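Local coordinates for protein levoglucosan dehydrogenase (Pseudarthrobacter phenanthrenivorans, PDB 6A3F) that oxidises the anhydrosugar levoglucosan to 3-dehydrolevoglucosan using NAD(+), as a homotetrameric enzyme of the Gfo/Idh/MocA family, at residues S191-R196 and G260-D265. Sequence-based numbering, arbitrary orientation.
Sequences SPLSWR and GPVDVD. With SO4 (sulfate ion), chain E.
Gly-260 meets Leu-193 with bare backbone: the methyl CD2 of Leu-193 rests 3.8 Å from the CA of Gly-260, which has no side chain to hold it off, so glycine suits a strand end pressed this close by a branched side chain. At Pro-261 the ring turns away, and the carbonyl O makes the approach, 3.7 Å from Leu-193 CD1. Val-262, buried, brings its CG2 methyl to CD1 of Leu-193, also at 3.7 Å, the two side chains running past one another in opposite directions. Leucine fits here because, with CG anti to the backbone N (chi1 -167°), its fork is carried out over three successive residues. The contact joins the end of strand 256-261, paired in a two-stranded antiparallel sheet with 238-242, to the loop before helix 199-202 in the C-terminal, substrate-binding alpha/beta domain. Val-264 faces the other segment, and its CG2 comes 4.0 Å from Arg-196 O, an apolar touch beside an oxygen that Arg-286 NH1 satisfies. The Arg-196 side chain leads away to the NADH and levoglucosan site, where CZ2 of Trp-195 lies over the guanidinium face, 3.6 Å above its plane, and Arg-196 CG over the indole. A sulfate, probably from the crystallisation liquor, sits at the edge of both groups. Arg-196 NH1 grips its O2 at 2.6 Å, nearly straight (167°), and NH2 its O1, while Trp-195 NE1 gives its N-H to O4 (3.1 Å).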
loop_
_atom_site.group_PDB
_atom_site.type_symbol
_atom_site.label_atom_id
_atom_site.label_comp_id
_atom_site.label_asym_id
_atom_site.label_seq_id
_atom_site.Cartn_x
_atom_site.Cartn_y
_atom_site.Cartn_z
ATOM N N SER B 191 -26.403 11.287 12.927
ATOM C CA SER B 191 -25.432 12.150 13.513
ATOM C C SER B 191 -26.055 13.545 13.642
ATOM O O SER B 191 -26.622 14.046 12.685
ATOM C CB SER B 191 -24.164 12.161 12.691
ATOM O OG SER B 191 -23.141 12.889 13.326
ATOM N N PRO B 192 -25.994 14.135 14.826
ATOM C CA PRO B 192 -26.894 15.256 15.093
ATOM C C PRO B 192 -26.558 16.585 14.389
ATOM O O PRO B 192 -25.412 16.879 13.916
ATOM C CB PRO B 192 -26.807 15.443 16.616
ATOM C CG PRO B 192 -25.432 14.955 16.965
ATOM C CD PRO B 192 -25.215 13.787 16.024
ATOM N N LEU B 193 -27.564 17.460 14.356
ATOM C CA LEU B 193 -27.408 18.795 13.797
ATOM C C LEU B 193 -26.638 19.643 14.804
ATOM O O LEU B 193 -27.172 19.977 15.846
ATOM C CB LEU B 193 -28.812 19.378 13.539
ATOM C CG LEU B 193 -28.874 20.637 12.675
ATOM C CD1 LEU B 193 -28.524 20.336 11.225
ATOM C CD2 LEU B 193 -30.270 21.259 12.725
ATOM N N SER B 194 -25.368 19.906 14.523
ATOM C CA SER B 194 -24.547 20.711 15.332
ATOM C C SER B 194 -24.251 21.987 14.554
ATOM O O SER B 194 -24.719 22.147 13.390
ATOM C CB SER B 194 -23.281 19.984 15.711
ATOM O OG SER B 194 -22.457 19.793 14.568
ATOM N N TRP B 195 -23.465 22.857 15.170
ATOM C CA TRP B 195 -23.112 24.128 14.590
ATOM C C TRP B 195 -22.398 23.946 13.243
ATOM O O TRP B 195 -22.481 24.852 12.401
ATOM C CB TRP B 195 -22.287 24.980 15.544
ATOM C CG TRP B 195 -20.859 24.562 15.741
ATOM C CD1 TRP B 195 -20.389 23.766 16.745
ATOM C CD2 TRP B 195 -19.704 24.930 14.944
ATOM N NE1 TRP B 195 -19.031 23.630 16.640
ATOM C CE2 TRP B 195 -18.583 24.316 15.542
ATOM C CE3 TRP B 195 -19.503 25.723 13.798
ATOM C CZ2 TRP B 195 -17.282 24.454 15.031
ATOM C CZ3 TRP B 195 -18.224 25.876 13.305
ATOM C CH2 TRP B 195 -17.120 25.259 13.927
ATOM N N ARG B 196 -21.655 22.846 13.080
ATOM C CA ARG B 196 -20.920 22.627 11.822
ATOM C C ARG B 196 -21.889 22.386 10.657
ATOM O O ARG B 196 -21.451 22.420 9.497
ATOM C CB ARG B 196 -19.968 21.412 11.933
ATOM C CG ARG B 196 -18.804 21.601 12.890
ATOM C CD ARG B 196 -17.826 20.437 12.858
ATOM N NE ARG B 196 -16.636 20.780 13.611
ATOM C CZ ARG B 196 -16.578 20.819 14.930
ATOM N NH1 ARG B 196 -17.639 20.465 15.645
ATOM N NH2 ARG B 196 -15.486 21.265 15.532
ATOM N N GLY B 260 -33.994 19.201 11.958
ATOM C CA GLY B 260 -33.752 20.525 11.396
ATOM C C GLY B 260 -32.939 20.397 10.106
ATOM O O GLY B 260 -32.374 19.328 9.859
ATOM N N PRO B 261 -32.957 21.433 9.256
ATOM C CA PRO B 261 -32.354 21.296 7.946
ATOM C C PRO B 261 -30.857 21.604 8.021
ATOM O O PRO B 261 -30.389 22.391 8.819
ATOM C CB PRO B 261 -33.064 22.337 7.043
ATOM C CG PRO B 261 -33.349 23.467 8.025
ATOM C CD PRO B 261 -33.665 22.741 9.334
ATOM N N VAL B 262 -30.125 20.954 7.121
ATOM C CA VAL B 262 -28.726 21.272 6.919
ATOM C C VAL B 262 -28.665 22.246 5.745
ATOM O O VAL B 262 -28.984 21.845 4.610
ATOM C CB VAL B 262 -27.934 19.979 6.623
ATOM C CG1 VAL B 262 -26.500 20.303 6.214
ATOM C CG2 VAL B 262 -27.996 18.982 7.789
ATOM N N ASP B 263 -28.168 23.438 5.970
ATOM C CA ASP B 263 -28.181 24.436 4.896
ATOM C C ASP B 263 -26.772 24.747 4.484
ATOM O O ASP B 263 -26.458 25.907 4.157
ATOM C CB ASP B 263 -28.903 25.701 5.341
ATOM C CG ASP B 263 -28.301 26.305 6.608
ATOM O OD1 ASP B 263 -27.368 25.714 7.229
ATOM O OD2 ASP B 263 -28.769 27.388 7.003
ATOM N N VAL B 264 -25.901 23.732 4.586
ATOM C CA VAL B 264 -24.551 23.892 4.122
ATOM C C VAL B 264 -24.237 22.694 3.254
ATOM O O VAL B 264 -24.985 21.763 3.237
ATOM C CB VAL B 264 -23.530 24.004 5.261
ATOM C CG1 VAL B 264 -23.728 25.284 6.032
ATOM C CG2 VAL B 264 -23.554 22.781 6.160
ATOM N N ASP B 265 -23.076 22.783 2.597
ATOM C CA ASP B 265 -22.580 21.756 1.735
ATOM C C ASP B 265 -21.971 20.602 2.567
ATOM O O ASP B 265 -21.252 20.882 3.516
ATOM C CB ASP B 265 -21.502 22.402 0.837
ATOM C CG ASP B 265 -20.341 22.992 1.627
ATOM O OD1 ASP B 265 -20.507 24.025 2.290
ATOM O OD2 ASP B 265 -19.207 22.433 1.585
HETATM S S SO4 E . -16.618 21.888 18.962
HETATM O O1 SO4 E . -15.519 22.462 18.142
HETATM O O2 SO4 E . -17.350 20.837 18.189
HETATM O O3 SO4 E . -16.044 21.307 20.223
HETATM O O4 SO4 E . -17.556 23.003 19.274
#